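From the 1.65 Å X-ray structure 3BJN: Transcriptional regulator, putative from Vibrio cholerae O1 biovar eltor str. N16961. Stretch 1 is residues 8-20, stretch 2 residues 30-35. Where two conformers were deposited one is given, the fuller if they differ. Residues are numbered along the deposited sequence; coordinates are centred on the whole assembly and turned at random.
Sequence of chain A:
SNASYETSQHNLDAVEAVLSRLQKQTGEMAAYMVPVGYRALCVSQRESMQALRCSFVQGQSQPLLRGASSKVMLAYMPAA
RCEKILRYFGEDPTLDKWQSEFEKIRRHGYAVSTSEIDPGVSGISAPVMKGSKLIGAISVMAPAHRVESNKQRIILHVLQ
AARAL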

ATOM      1  N   SER A   8     -15.930   4.986 -11.204  1.00 34.52           N
ATOM      2  CA  SER A   8     -15.901   5.104  -9.743  1.00 33.81           C
ATOM      3  C   SER A   8     -14.557   5.583  -9.202  1.00 34.02           C
ATOM      4  O   SER A   8     -14.478   6.150  -8.096  1.00 33.42           O
ATOM      5  CB  SER A   8     -16.250   3.768  -9.099  1.00 33.55           C
ATOM      6  OG  SER A   8     -15.405   2.739  -9.564  1.00 31.50           O
ATOM      7  N   GLN A   9     -13.508   5.304  -9.972  1.00 34.09           N
ATOM      8  CA  GLN A   9     -12.175   5.834  -9.708  1.00 34.57           C
ATOM      9  C   GLN A   9     -11.917   7.026 -10.622  1.00 34.82           C
ATOM     10  O   GLN A   9     -11.531   6.862 -11.797  1.00 35.12           O
ATOM     11  CB  GLN A   9     -11.108   4.760  -9.906  1.00 34.41           C
ATOM     12  CG  GLN A   9      -9.745   5.170  -9.330  1.00 35.98           C
ATOM     13  CD  GLN A   9      -9.804   5.355  -7.820  1.00 36.72           C
ATOM     14  OE1 GLN A   9     -10.307   4.488  -7.111  1.00 37.32           O
ATOM     15  NE2 GLN A   9      -9.311   6.491  -7.328  1.00 37.25           N
ATOM     16  N   HIS A  10     -12.129   8.226 -10.074  1.00 34.95           N
ATOM     17  CA  HIS A  10     -12.062   9.474 -10.854  1.00 34.66           C
ATOM     18  C   HIS A  10     -10.776   9.631 -11.659  1.00 34.34           C
ATOM     19  O   HIS A  10     -10.816  10.074 -12.812  1.00 35.07           O
ATOM     20  CB  HIS A  10     -12.298  10.710  -9.952  1.00 34.96           C
ATOM     21  N   ASN A  11      -9.644   9.234 -11.071  1.00 32.68           N
ATOM     22  CA  ASN A  11      -8.363   9.516 -11.690  1.00 30.66           C
ATOM     23  C   ASN A  11      -7.599   8.275 -12.140  1.00 28.65           C
ATOM     24  O   ASN A  11      -6.365   8.266 -12.095  1.00 26.27           O
ATOM     25  CB  ASN A  11      -7.491  10.322 -10.726  1.00 31.80           C
ATOM     26  CG  ASN A  11      -7.079   9.514  -9.500  1.00 33.46           C
ATOM     27  OD1 ASN A  11      -7.725   8.508  -9.117  1.00 34.93           O
ATOM     28  ND2 ASN A  11      -5.986   9.934  -8.881  1.00 35.41           N
ATOM     29  N   LEU A  12      -8.322   7.249 -12.582  1.00 26.09           N
ATOM     30  CA  LEU A  12      -7.680   6.007 -13.047  1.00 24.87           C
ATOM     31  C   LEU A  12      -6.656   6.211 -14.170  1.00 23.09           C
ATOM     32  O   LEU A  12      -5.608   5.559 -14.168  1.00 22.23           O
ATOM     33  CB  LEU A  12      -8.734   4.984 -13.473  1.00 24.87           C
ATOM     34  CG  LEU A  12      -8.324   3.533 -13.705  1.00 26.17           C
ATOM     35  CD1 LEU A  12      -7.715   2.877 -12.441  1.00 24.26           C
ATOM     36  CD2 LEU A  12      -9.557   2.765 -14.178  1.00 26.35           C
ATOM     37  N   ASP A  13      -6.918   7.102 -15.124  1.00 21.88           N
ATOM     38  CA  ASP A  13      -5.902   7.351 -16.165  1.00 21.58           C
ATOM     39  C   ASP A  13      -4.573   7.803 -15.548  1.00 20.05           C
ATOM     40  O   ASP A  13      -3.493   7.316 -15.929  1.00 20.02           O
ATOM     41  CB  ASP A  13      -6.364   8.407 -17.178  1.00 22.21           C
ATOM     42  CG  ASP A  13      -7.533   7.935 -18.044  1.00 26.28           C
ATOM     43  OD1 ASP A  13      -7.904   6.743 -17.994  1.00 31.05           O
ATOM     44  OD2 ASP A  13      -8.098   8.777 -18.779  1.00 30.25           O
ATOM     45  N   ALA A  14      -4.668   8.709 -14.574  1.00 18.91           N
ATOM     46  CA  ALA A  14      -3.475   9.259 -13.920  1.00 18.53           C
ATOM     47  C   ALA A  14      -2.784   8.155 -13.101  1.00 17.28           C
ATOM     48  O   ALA A  14      -1.539   8.014 -13.111  1.00 17.31           O
ATOM     49  CB  ALA A  14      -3.857  10.440 -13.023  1.00 19.49           C
ATOM     50  N   VAL A  15      -3.601   7.384 -12.398  1.00 16.44           N
ATOM     51  CA  VAL A  15      -3.078   6.234 -11.632  1.00 15.64           C
ATOM     52  C   VAL A  15      -2.339   5.241 -12.541  1.00 15.43           C
ATOM     53  O   VAL A  15      -1.230   4.797 -12.224  1.00 14.52           O
ATOM     54  CB  VAL A  15      -4.224   5.503 -10.867  1.00 15.62           C
ATOM     55  CG1 VAL A  15      -3.728   4.180 -10.290  1.00 16.52           C
ATOM     56  CG2 VAL A  15      -4.803   6.392  -9.776  1.00 16.80           C
ATOM     57  N   GLU A  16      -2.968   4.880 -13.664  1.00 14.95           N
ATOM     58  CA  GLU A  16      -2.319   3.945 -14.606  1.00 14.90           C
ATOM     59  C   GLU A  16      -0.957   4.441 -15.087  1.00 15.09           C
ATOM     60  O   GLU A  16      -0.009   3.666 -15.161  1.00 15.26           O
ATOM     61  CB  GLU A  16      -3.251   3.613 -15.781  1.00 16.01           C
ATOM     62  CG  GLU A  16      -4.426   2.760 -15.340  1.00 18.00           C
ATOM     63  CD  GLU A  16      -5.440   2.494 -16.424  1.00 22.63           C
ATOM     64  OE1 GLU A  16      -5.361   3.102 -17.514  1.00 25.23           O
ATOM     65  OE2 GLU A  16      -6.360   1.683 -16.171  1.00 24.17           O
ATOM     66  N   ALA A  17      -0.861   5.722 -15.413  1.00 14.83           N
ATOM     67  CA  ALA A  17       0.399   6.332 -15.864  1.00 14.58           C
ATOM     68  C   ALA A  17       1.476   6.272 -14.779  1.00 15.37           C
ATOM     69  O   ALA A  17       2.619   5.925 -15.058  1.00 15.39           O
ATOM     70  CB  ALA A  17       0.157   7.786 -16.307  1.00 15.30           C
ATOM     71  N   VAL A  18       1.093   6.595 -13.534  1.00 15.52           N
ATOM     72  CA  VAL A  18       2.022   6.541 -12.410  1.00 15.41           C
ATOM     73  C   VAL A  18       2.505   5.097 -12.156  1.00 14.96           C
ATOM     74  O   VAL A  18       3.707   4.854 -11.919  1.00 13.76           O
ATOM     75  CB  VAL A  18       1.367   7.170 -11.149  1.00 16.58           C
ATOM     76  CG1 VAL A  18       2.031   6.684  -9.891  1.00 19.54           C
ATOM     77  CG2 VAL A  18       1.371   8.729 -11.274  1.00 16.85           C
ATOM     78  N   LEU A  19       1.599   4.121 -12.244  1.00 13.98           N
ATOM     79  CA  LEU A  19       2.014   2.722 -11.992  1.00 13.10           C
ATOM     80  C   LEU A  19       2.889   2.181 -13.110  1.00 12.97           C
ATOM     81  O   LEU A  19       3.833   1.408 -12.883  1.00 12.89           O
ATOM     82  CB  LEU A  19       0.799   1.815 -11.830  1.00 13.43           C
ATOM     83  CG  LEU A  19      -0.041   2.097 -10.587  1.00 11.42           C
ATOM     84  CD1 LEU A  19      -1.269   1.189 -10.687  1.00 13.94           C
ATOM     85  CD2 LEU A  19       0.745   1.837  -9.292  1.00 14.71           C
ATOM     86  N   SER A  20       2.571   2.575 -14.343  1.00 13.21           N
ATOM     87  CA  SER A  20       3.412   2.179 -15.482  1.00 14.33           C
ATOM     88  C   SER A  20       4.857   2.656 -15.287  1.00 13.51           C
ATOM     89  O   SER A  20       5.825   1.885 -15.395  1.00 14.20           O
ATOM     90  CB  SER A  20       2.834   2.772 -16.747  1.00 14.30           C
ATOM     91  OG  SER A  20       3.684   2.536 -17.863  1.00 18.10           O
ATOM     92  N   ALA A  30       3.512  -3.160  -9.230  1.00 16.42           N
ATOM     93  CA  ALA A  30       3.073  -1.993  -8.456  1.00 15.64           C
ATOM     94  C   ALA A  30       1.560  -1.945  -8.503  1.00 15.61           C
ATOM     95  O   ALA A  30       0.946  -2.369  -9.494  1.00 15.74           O
ATOM     96  CB  ALA A  30       3.655  -0.708  -9.045  1.00 17.85           C
ATOM     97  N   ALA A  31       0.958  -1.443  -7.434  1.00 13.98           N
ATOM     98  CA  ALA A  31      -0.504  -1.381  -7.386  1.00 14.34           C
ATOM     99  C   ALA A  31      -0.992  -0.110  -6.708  1.00 14.57           C
ATOM    100  O   ALA A  31      -0.261   0.513  -5.933  1.00 14.48           O
ATOM    101  CB  ALA A  31      -1.048  -2.570  -6.640  1.00 14.92           C
ATOM    102  N   TYR A  32      -2.241   0.249  -7.024  1.00 14.20           N
ATOM    103  CA  TYR A  32      -2.970   1.304  -6.332  1.00 14.31           C
ATOM    104  C   TYR A  32      -4.098   0.646  -5.573  1.00 15.22           C
ATOM    105  O   TYR A  32      -4.932  -0.062  -6.162  1.00 13.99           O
ATOM    106  CB  TYR A  32      -3.552   2.261  -7.357  1.00 15.29           C
ATOM    107  CG  TYR A  32      -4.356   3.383  -6.776  1.00 16.30           C
ATOM    108  CD1 TYR A  32      -3.770   4.307  -5.925  1.00 19.24           C
ATOM    109  CD2 TYR A  32      -5.702   3.513  -7.087  1.00 18.70           C
ATOM    110  CE1 TYR A  32      -4.536   5.376  -5.402  1.00 20.94           C
ATOM    111  CE2 TYR A  32      -6.464   4.560  -6.579  1.00 21.95           C
ATOM    112  CZ  TYR A  32      -5.876   5.463  -5.727  1.00 20.79           C
ATOM    113  OH  TYR A  32      -6.638   6.511  -5.246  1.00 23.27           O
HETATM  114  N   MSE A  33      -4.066   0.885  -4.280  1.00 15.38           N
HETATM  115  CA  MSE A  33      -5.005   0.289  -3.320  1.00 16.13           C
HETATM  116  C   MSE A  33      -5.899   1.362  -2.734  1.00 15.63           C
HETATM  117  O   MSE A  33      -5.457   2.499  -2.540  1.00 14.98           O
HETATM  118  CB  MSE A  33      -4.208  -0.338  -2.172  1.00 17.95           C
HETATM  119  CG  MSE A  33      -2.897  -1.022  -2.603  1.00 21.41           C
HETATM  120 SE   MSE A  33      -3.454  -2.750  -3.357  1.00 34.90          SE
HETATM  121  CE  MSE A  33      -3.823  -3.411  -1.637  1.00 26.08           C
ATOM    122  N   VAL A  34      -7.143   1.009  -2.412  1.00 14.25           N
ATOM    123  CA  VAL A  34      -8.002   1.966  -1.706  0.50 13.89           C
ATOM    124  C   VAL A  34      -8.686   1.267  -0.557  1.00 14.20           C
ATOM    125  O   VAL A  34      -8.947   0.055  -0.608  1.00 15.45           O
ATOM    126  CB  VAL A  34      -9.051   2.687  -2.584  0.50 13.91           C
ATOM    127  CG1 VAL A  34      -8.370   3.515  -3.675  0.50 14.21           C
ATOM    128  CG2 VAL A  34     -10.076   1.706  -3.135  0.50 12.11           C
ATOM    129  N   PRO A  35      -8.934   2.020   0.525  1.00 13.81           N
ATOM    130  CA  PRO A  35      -9.602   1.398   1.672  1.00 13.68           C
ATOM    131  C   PRO A  35     -11.104   1.317   1.442  1.00 13.92           C
ATOM    132  O   PRO A  35     -11.705   2.298   0.981  1.00 16.11           O
ATOM    133  CB  PRO A  35      -9.244   2.336   2.826  1.00 14.54           C
ATOM    134  CG  PRO A  35      -9.001   3.688   2.201  1.00 14.82           C
ATOM    135  CD  PRO A  35      -8.579   3.447   0.767  1.00 14.35           C
TER
HETATM  136  O   HOH W   1      -6.096   8.850  -6.729  1.00 30.90           O

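The helix of residues 12-20 packs against the strand of residues 30-35 with their N-to-C directions 149° apart, roughly antiparallel, and an axis-to-axis closest approach of 8.4 Å. The contact is modest, burying 313 Å² summed over both sides, and no clear direct hydrogen bond crosses it; its centre is built from apolar side chains. Leu19 and Val15, one helical turn apart, both point toward the strand. From the strand, Ala30, Tyr32 and Val34 point toward the helix, as alternation along an extended chain requires, whereas Ala31 turns its methyl away.

Leu19 lies over the start of this strand segment. In its m,t rotamer, Leu19 CD2 rests 3.9 Å from Ala30 CB and 3.7 Å from Ala31 C, while Leu19 CD1 lies 3.9 Å from the backbone Tyr32 N and 4.2 Å from Tyr32 CB. The leucine thus spans three consecutive strand residues. The small side chain of Ala30 suits this place, where the backbones come close: the CA atoms of Leu19 and Ala30 are 6.0 Å apart.

Val15 meets the largest side chain of the contact, that of Tyr32. With chi1 near 180° (t), both methyls lie against the tyrosine: Val15 CG1 is 3.5 Å from Tyr32 CB and 3.7 Å from Tyr32 CG, and Val15 CG2 sits over one face of the ring, 4.0 Å from the centroid and 12° off the ring normal, a CH-pi contact. The compact branched valine thus covers the buried aromatic residue from CB to the ring.

Tyr32, also t at chi1, carries its hydroxyl beyond this apolar patch to the residues preceding the helix. There the chain makes a type I turn from Gln9 to Leu12, with a weak bond from Leu12 N to Gln9 O (3.3 Å), and the side-chain amides of Gln9 and Asn11 meet. Gln9 NE2 donates to Asn11 OD1 at 3.1 Å in a nearly straight hydrogen bond and approaches the edge of the tyrosine ring, 3.4 Å from Tyr32 OH. Asn11 occupies the N-cap position but makes no capping bond with its side chain. Its ND2 donates to water 1 at a short 2.4 Å, and the same water hydrogen-bonds Tyr32 OH at 2.8 Å, bridging the two stretches. At the outer margin, Gln9 OE1 lies 4.1 Å from Val34 CG1, a looser contact. Amide side chains suit this partly exposed border, where they can meet a phenol, a water and each other.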